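PDB 1ZJR: tRNA (Guanosine-2'-O-)-methyltransferase from Aquifex aeolicus, which catalyses the S-adenosyl-L-methionine-dependent 2'-O-methylation of guanosine 18 in a subset of tRNAs and works as a homodimer. Local coordinates for residues A[33-36]-A[37-40]; A[131-134]-A[135-138]; A[154-157]-A[158-161]. All coordinates share one frame; numbering follows the deposited sequence.

Interaction 1: residues A[33-36]-A[37-40]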
loop_
_atom_site.group_PDB
_atom_site.type_symbol
_atom_site.label_atom_id
_atom_site.label_comp_id
_atom_site.label_asym_id
_atom_site.label_seq_id
_atom_site.Cartn_x
_atom_site.Cartn_y
_atom_site.Cartn_z
ATOM N N VAL A 33 0.241 12.061 2.947
ATOM C CA VAL A 33 -0.478 11.742 4.179
ATOM C C VAL A 33 0.058 12.658 5.273
ATOM O O VAL A 33 1.252 12.657 5.572
ATOM C CB VAL A 33 -0.285 10.264 4.585
ATOM C CG1 VAL A 33 -0.714 10.051 6.035
ATOM C CG2 VAL A 33 -1.115 9.377 3.669
ATOM N N LYS A 34 -0.846 13.433 5.862
ATOM C CA LYS A 34 -0.520 14.405 6.899
ATOM C C LYS A 34 0.365 13.967 8.066
ATOM O O LYS A 34 1.573 14.207 8.055
ATOM C CB LYS A 34 -1.816 15.009 7.453
ATOM C CG LYS A 34 -1.928 16.519 7.285
ATOM C CD LYS A 34 -0.839 17.244 8.062
ATOM C CE LYS A 34 -0.977 18.756 7.947
ATOM N NZ LYS A 34 0.104 19.464 8.693
ATOM N N ASN A 35 -0.224 13.326 9.071
ATOM C CA ASN A 35 0.547 12.937 10.248
ATOM C C ASN A 35 1.114 11.526 10.262
ATOM O O ASN A 35 0.602 10.615 9.600
ATOM C CB ASN A 35 -0.280 13.178 11.515
ATOM C CG ASN A 35 -1.441 12.228 11.645
ATOM O OD1 ASN A 35 -1.310 11.138 12.203
ATOM N ND2 ASN A 35 -2.590 12.631 11.121
ATOM N N GLU A 36 2.180 11.358 11.038
ATOM C CA GLU A 36 2.861 10.079 11.137
ATOM C C GLU A 36 2.039 8.967 11.772
ATOM O O GLU A 36 2.288 7.793 11.507
ATOM C CB GLU A 36 4.189 10.236 11.890
ATOM C CG GLU A 36 4.070 10.626 13.348
ATOM C CD GLU A 36 5.416 10.595 14.066
ATOM O OE1 GLU A 36 6.008 9.497 14.182
ATOM O OE2 GLU A 36 5.883 11.666 14.507
ATOM N N HIS A 37 1.069 9.320 12.613
ATOM C CA HIS A 37 0.243 8.294 13.242
ATOM C C HIS A 37 -0.576 7.605 12.147
ATOM O O HIS A 37 -0.692 6.377 12.125
ATOM C CB HIS A 37 -0.695 8.909 14.286
ATOM C CG HIS A 37 -1.369 7.896 15.163
ATOM N ND1 HIS A 37 -1.650 6.614 14.742
ATOM C CD2 HIS A 37 -1.848 7.991 16.427
ATOM C CE1 HIS A 37 -2.270 5.960 15.709
ATOM N NE2 HIS A 37 -2.404 6.773 16.741
ATOM N N ASN A 38 -1.151 8.391 11.240
ATOM C CA ASN A 38 -1.928 7.803 10.152
ATOM C C ASN A 38 -0.998 7.041 9.217
ATOM O O ASN A 38 -1.332 5.957 8.751
ATOM C CB ASN A 38 -2.677 8.873 9.347
ATOM C CG ASN A 38 -3.859 9.457 10.100
ATOM O OD1 ASN A 38 -4.411 8.832 11.001
ATOM N ND2 ASN A 38 -4.262 10.659 9.715
ATOM N N PHE A 39 0.171 7.605 8.937
ATOM C CA PHE A 39 1.103 6.925 8.047
ATOM C C PHE A 39 1.535 5.569 8.621
ATOM O O PHE A 39 1.562 4.564 7.908
ATOM C CB PHE A 39 2.347 7.777 7.791
ATOM C CG PHE A 39 3.204 7.253 6.678
ATOM C CD1 PHE A 39 2.831 7.446 5.353
ATOM C CD2 PHE A 39 4.353 6.521 6.951
ATOM C CE1 PHE A 39 3.591 6.914 4.314
ATOM C CE2 PHE A 39 5.122 5.982 5.920
ATOM C CZ PHE A 39 4.742 6.178 4.601
ATOM N N SER A 40 1.867 5.538 9.911
ATOM C CA SER A 40 2.294 4.291 10.544
ATOM C C SER A 40 1.177 3.253 10.521
ATOM O O SER A 40 1.423 2.057 10.332
ATOM C CB SER A 40 2.730 4.554 11.990
ATOM O OG SER A 40 3.739 5.552 12.039
#
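Asn35 caps the first turn of helix 36-49: its OD1 accepts the backbone N-H of Asn38 at 2.9 Å, with the donor lying well above the amide plane, 44° out of it. The side chain can fold back over the helix end because CG sits between the backbone N and the carbonyl carbon (chi1 70°). The main chain repeats the grip one residue on, Phe39 N donating to Asn35 O at 3.1 Å. Glu36 O then takes two donors from Ser40, N at 2.8 Å and OG at 2.7 Å, which arrive on opposite faces of the carbonyl plane; serine is short enough to turn its hydroxyl back onto the helix backbone. The amides of Asn35 and Asn38 cross obliquely, planes 53° apart, their ND2 atoms adjacent but both donors, so no bond joins them. Asn38 directs OD1 elsewhere, to Asn156 ND2. On the buried side, Val33 brings CG1 to within 4.0 Å of Asn38 CB and 4.2 Å of Phe39 CB, while the Phe39 ring goes on to meet Tyr56 edge-to-face. A branched aliphatic residue suits this inner surface. The whole is an asparagine N-cap, backed by a valine, at a strand-to-helix turn of the SPOUT methyltransferase fold.

Interaction 2: residues A[131-134]-A[135-138]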
loop_
_atom_site.group_PDB
_atom_site.type_symbol
_atom_site.label_atom_id
_atom_site.label_comp_id
_atom_site.label_asym_id
_atom_site.label_seq_id
_atom_site.Cartn_x
_atom_site.Cartn_y
_atom_site.Cartn_z
ATOM N N GLY A 131 -8.769 13.781 -1.666
ATOM C CA GLY A 131 -8.117 12.487 -1.541
ATOM C C GLY A 131 -6.733 12.605 -2.143
ATOM O O GLY A 131 -5.770 12.962 -1.458
ATOM N N VAL A 132 -6.628 12.299 -3.430
ATOM C CA VAL A 132 -5.363 12.426 -4.132
ATOM C C VAL A 132 -5.387 13.801 -4.797
ATOM O O VAL A 132 -6.425 14.461 -4.840
ATOM C CB VAL A 132 -5.194 11.342 -5.225
ATOM C CG1 VAL A 132 -5.202 9.944 -4.586
ATOM C CG2 VAL A 132 -6.308 11.467 -6.262
ATOM N N SER A 133 -4.245 14.233 -5.310
ATOM C CA SER A 133 -4.170 15.528 -5.973
ATOM C C SER A 133 -4.822 15.453 -7.349
ATOM O O SER A 133 -5.074 14.366 -7.872
ATOM C CB SER A 133 -2.711 15.937 -6.138
ATOM O OG SER A 133 -2.027 14.971 -6.917
ATOM N N PRO A 134 -5.129 16.615 -7.944
ATOM C CA PRO A 134 -5.747 16.612 -9.271
ATOM C C PRO A 134 -4.745 16.075 -10.296
ATOM O O PRO A 134 -5.130 15.469 -11.298
ATOM C CB PRO A 134 -6.082 18.085 -9.499
ATOM C CG PRO A 134 -6.359 18.577 -8.109
ATOM C CD PRO A 134 -5.228 17.948 -7.323
ATOM N N GLU A 135 -3.460 16.304 -10.037
ATOM C CA GLU A 135 -2.402 15.839 -10.930
ATOM C C GLU A 135 -2.445 14.316 -11.017
ATOM O O GLU A 135 -2.333 13.735 -12.099
ATOM C CB GLU A 135 -1.027 16.282 -10.421
ATOM C CG GLU A 135 -0.728 17.781 -10.540
ATOM C CD GLU A 135 -1.559 18.652 -9.599
ATOM O OE1 GLU A 135 -1.680 18.313 -8.404
ATOM O OE2 GLU A 135 -2.081 19.692 -10.054
ATOM N N ILE A 136 -2.623 13.670 -9.871
ATOM C CA ILE A 136 -2.685 12.217 -9.830
ATOM C C ILE A 136 -3.974 11.649 -10.422
ATOM O O ILE A 136 -3.934 10.716 -11.222
ATOM C CB ILE A 136 -2.522 11.700 -8.375
ATOM C CG1 ILE A 136 -1.088 11.945 -7.897
ATOM C CG2 ILE A 136 -2.879 10.218 -8.299
ATOM C CD1 ILE A 136 -0.831 11.537 -6.446
ATOM N N VAL A 137 -5.117 12.215 -10.049
ATOM C CA VAL A 137 -6.379 11.697 -10.546
ATOM C C VAL A 137 -6.476 11.770 -12.071
ATOM O O VAL A 137 -7.189 10.981 -12.689
ATOM C CB VAL A 137 -7.593 12.423 -9.894
ATOM C CG1 VAL A 137 -7.908 13.726 -10.624
ATOM C CG2 VAL A 137 -8.799 11.496 -9.886
ATOM N N GLU A 138 -5.742 12.702 -12.671
ATOM C CA GLU A 138 -5.747 12.862 -14.123
ATOM C C GLU A 138 -5.241 11.630 -14.865
ATOM O O GLU A 138 -5.624 11.393 -16.011
ATOM C CB GLU A 138 -4.901 14.072 -14.525
ATOM C CG GLU A 138 -5.529 15.408 -14.182
ATOM C CD GLU A 138 -6.812 15.668 -14.953
ATOM O OE1 GLU A 138 -7.750 14.847 -14.851
ATOM O OE2 GLU A 138 -6.882 16.695 -15.660
#
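Ser133 turns OG into the space between its own backbone N and carbonyl carbon (chi1 60°), which carries the hydroxyl over the start of helix 134-137 to the N-H of Ile136. Val132 makes a similar choice for one branch: CG2 lies between N and C, and from there reaches Val137 CB, 4.0 Å away, the two side chains crossing at about a right angle. The bond from Ile136 N to Ser133 OG is long at 3.3 Å. Straighter is the backbone bond from Val137 N to Ser133 O, with an N-H...O angle of 170°. Ser133 thus accepts through both its hydroxyl and its carbonyl.

This is a serine N-cap opening a short helix, with Pro134 in the first helical position. Proline fits there because the N-H it lacks would have no partner within the helix, and its ring already holds phi near the helical value. Pro134 O receives Glu138 N in a more bent bond of 140°.

Next to the cap, Val132 CB packs on Ile136 CG2 at 4.0 Å. The other branch of Ile136 comes up against the serine hydroxyl, CG1 lying 3.3 Å from Ser133 OG. Both aliphatic residues are buried, and they continue inward onto Asp31 and Val124 of the parallel sheet; Ile136 also meets Leu90 of helix 86-95. Backbone hydrogen bonding joins Val132 to Thr103, a predicted S-adenosyl-L-methionine-binding residue. The carboxylate of Glu135 curls back beside the cap, OE1 coming 3.4 Å from Ser133 CB. Glu135 is an exposed residue, as suits its charge, though its side chain also touches Val87 of helix 86-95. The N-H of Ser133 is itself held by Asp31 OD2, which probably helps to position the capping residue.

Interaction 3: residues A[154-157]-A[158-161]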
loop_
_atom_site.group_PDB
_atom_site.type_symbol
_atom_site.label_atom_id
_atom_site.label_comp_id
_atom_site.label_asym_id
_atom_site.label_seq_id
_atom_site.Cartn_x
_atom_site.Cartn_y
_atom_site.Cartn_z
ATOM N N SER A 154 -15.888 12.574 4.422
ATOM C CA SER A 154 -14.873 11.559 4.171
ATOM C C SER A 154 -14.443 10.886 5.465
ATOM O O SER A 154 -14.793 11.334 6.556
ATOM C CB SER A 154 -13.650 12.196 3.509
ATOM O OG SER A 154 -13.032 13.117 4.392
ATOM N N LEU A 155 -13.666 9.817 5.327
ATOM C CA LEU A 155 -13.163 9.060 6.473
ATOM C C LEU A 155 -11.704 9.408 6.732
ATOM O O LEU A 155 -11.044 10.013 5.884
ATOM C CB LEU A 155 -13.249 7.556 6.174
ATOM C CG LEU A 155 -14.624 6.902 6.010
ATOM C CD1 LEU A 155 -14.487 5.567 5.297
ATOM C CD2 LEU A 155 -15.259 6.720 7.384
ATOM N N ASN A 156 -11.207 9.028 7.907
ATOM C CA ASN A 156 -9.796 9.221 8.245
ATOM C C ASN A 156 -9.053 8.434 7.154
ATOM O O ASN A 156 -9.460 7.324 6.821
ATOM C CB ASN A 156 -9.521 8.633 9.641
ATOM C CG ASN A 156 -8.047 8.335 9.881
ATOM O OD1 ASN A 156 -7.535 7.301 9.455
ATOM N ND2 ASN A 156 -7.359 9.248 10.562
ATOM N N VAL A 157 -7.987 9.000 6.591
ATOM C CA VAL A 157 -7.250 8.332 5.512
ATOM C C VAL A 157 -6.773 6.909 5.830
ATOM O O VAL A 157 -6.797 6.034 4.961
ATOM C CB VAL A 157 -6.037 9.198 5.045
ATOM C CG1 VAL A 157 -5.016 9.318 6.162
ATOM C CG2 VAL A 157 -5.399 8.599 3.786
ATOM N N SER A 158 -6.347 6.667 7.066
ATOM C CA SER A 158 -5.871 5.337 7.442
ATOM C C SER A 158 -7.025 4.332 7.475
ATOM O O SER A 158 -6.885 3.176 7.053
ATOM C CB SER A 158 -5.181 5.391 8.808
ATOM O OG SER A 158 -4.773 4.097 9.213
ATOM N N VAL A 159 -8.172 4.775 7.974
ATOM C CA VAL A 159 -9.331 3.900 8.039
ATOM C C VAL A 159 -9.798 3.562 6.623
ATOM O O VAL A 159 -10.075 2.402 6.320
ATOM C CB VAL A 159 -10.491 4.561 8.830
ATOM C CG1 VAL A 159 -11.709 3.640 8.850
ATOM C CG2 VAL A 159 -10.039 4.855 10.256
ATOM N N ALA A 160 -9.869 4.569 5.756
ATOM C CA ALA A 160 -10.302 4.346 4.375
ATOM C C ALA A 160 -9.353 3.383 3.674
ATOM O O ALA A 160 -9.781 2.505 2.927
ATOM C CB ALA A 160 -10.352 5.676 3.612
ATOM N N THR A 161 -8.060 3.552 3.915
ATOM C CA THR A 161 -7.065 2.688 3.293
ATOM C C THR A 161 -7.283 1.238 3.705
ATOM O O THR A 161 -7.193 0.328 2.879
ATOM C CB THR A 161 -5.630 3.126 3.673
ATOM O OG1 THR A 161 -5.379 4.432 3.133
ATOM C CG2 THR A 161 -4.597 2.142 3.111
#
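Asn156 OD1 accepts the N-H of Val159 at 3.0 Å, in the plane of the amide and on a lone pair, making Asn156 the N-cap of helix 157-174. A second, weak bond comes from Ser158 N, close at 2.7 Å but bent to 122°. The amide stands over the helix end because CG is swung anti to the backbone N (chi1 160°), and Val159 CG2 lies across it, 3.9 Å from Asn156 CB. The backbone carbonyl of Asn156 starts the regular helical bonding, with an almost linear bond from Ala160 N at 3.0 Å.

The ND2 end, held by Asn38 of helix 36-49, probably cannot turn freely. With an alanine here in place of Asn156, the N-H groups of Ser158 and Val159 are likely to be left without their side-chain acceptor and Asn38 OD1 without its donor. Leu155, a predicted S-adenosyl-L-methionine-binding residue, lays CB 4.3 Å from Ala160 CB, and both side chains touch Ile146; the small methyl of alanine probably suits this close approach. Thr161, buried against Ile42, satisfies its hydroxyl on the helix backbone: OG1 donates to Val157 O at 2.8 Å, on the opposite face of that carbonyl from Thr161 N.

In the fold
Along the chain the three contacts follow in series, and each is a helix N-terminus reached from a strand of the one parallel sheet: 26-31 before interaction 1, 121-126 before interaction 2 and 142-145 before interaction 3. Interactions 1 and 3 have centres 11 Å apart and touch directly, Asn38 OD1 meeting Asn156 ND2 at 3.0 Å in a probable hydrogen bond, so the starts of helices 36-49 and 157-174 are joined. Interaction 2 stands apart, its centre 19 Å from that of interaction 1 and 16 Å from that of interaction 3. Val132 and Ala160 nevertheless both approach Thr103: interaction 3 contains Leu155 of the predicted cofactor site of this knotted methyltransferase, and interaction 2 lies beside Thr103 of it.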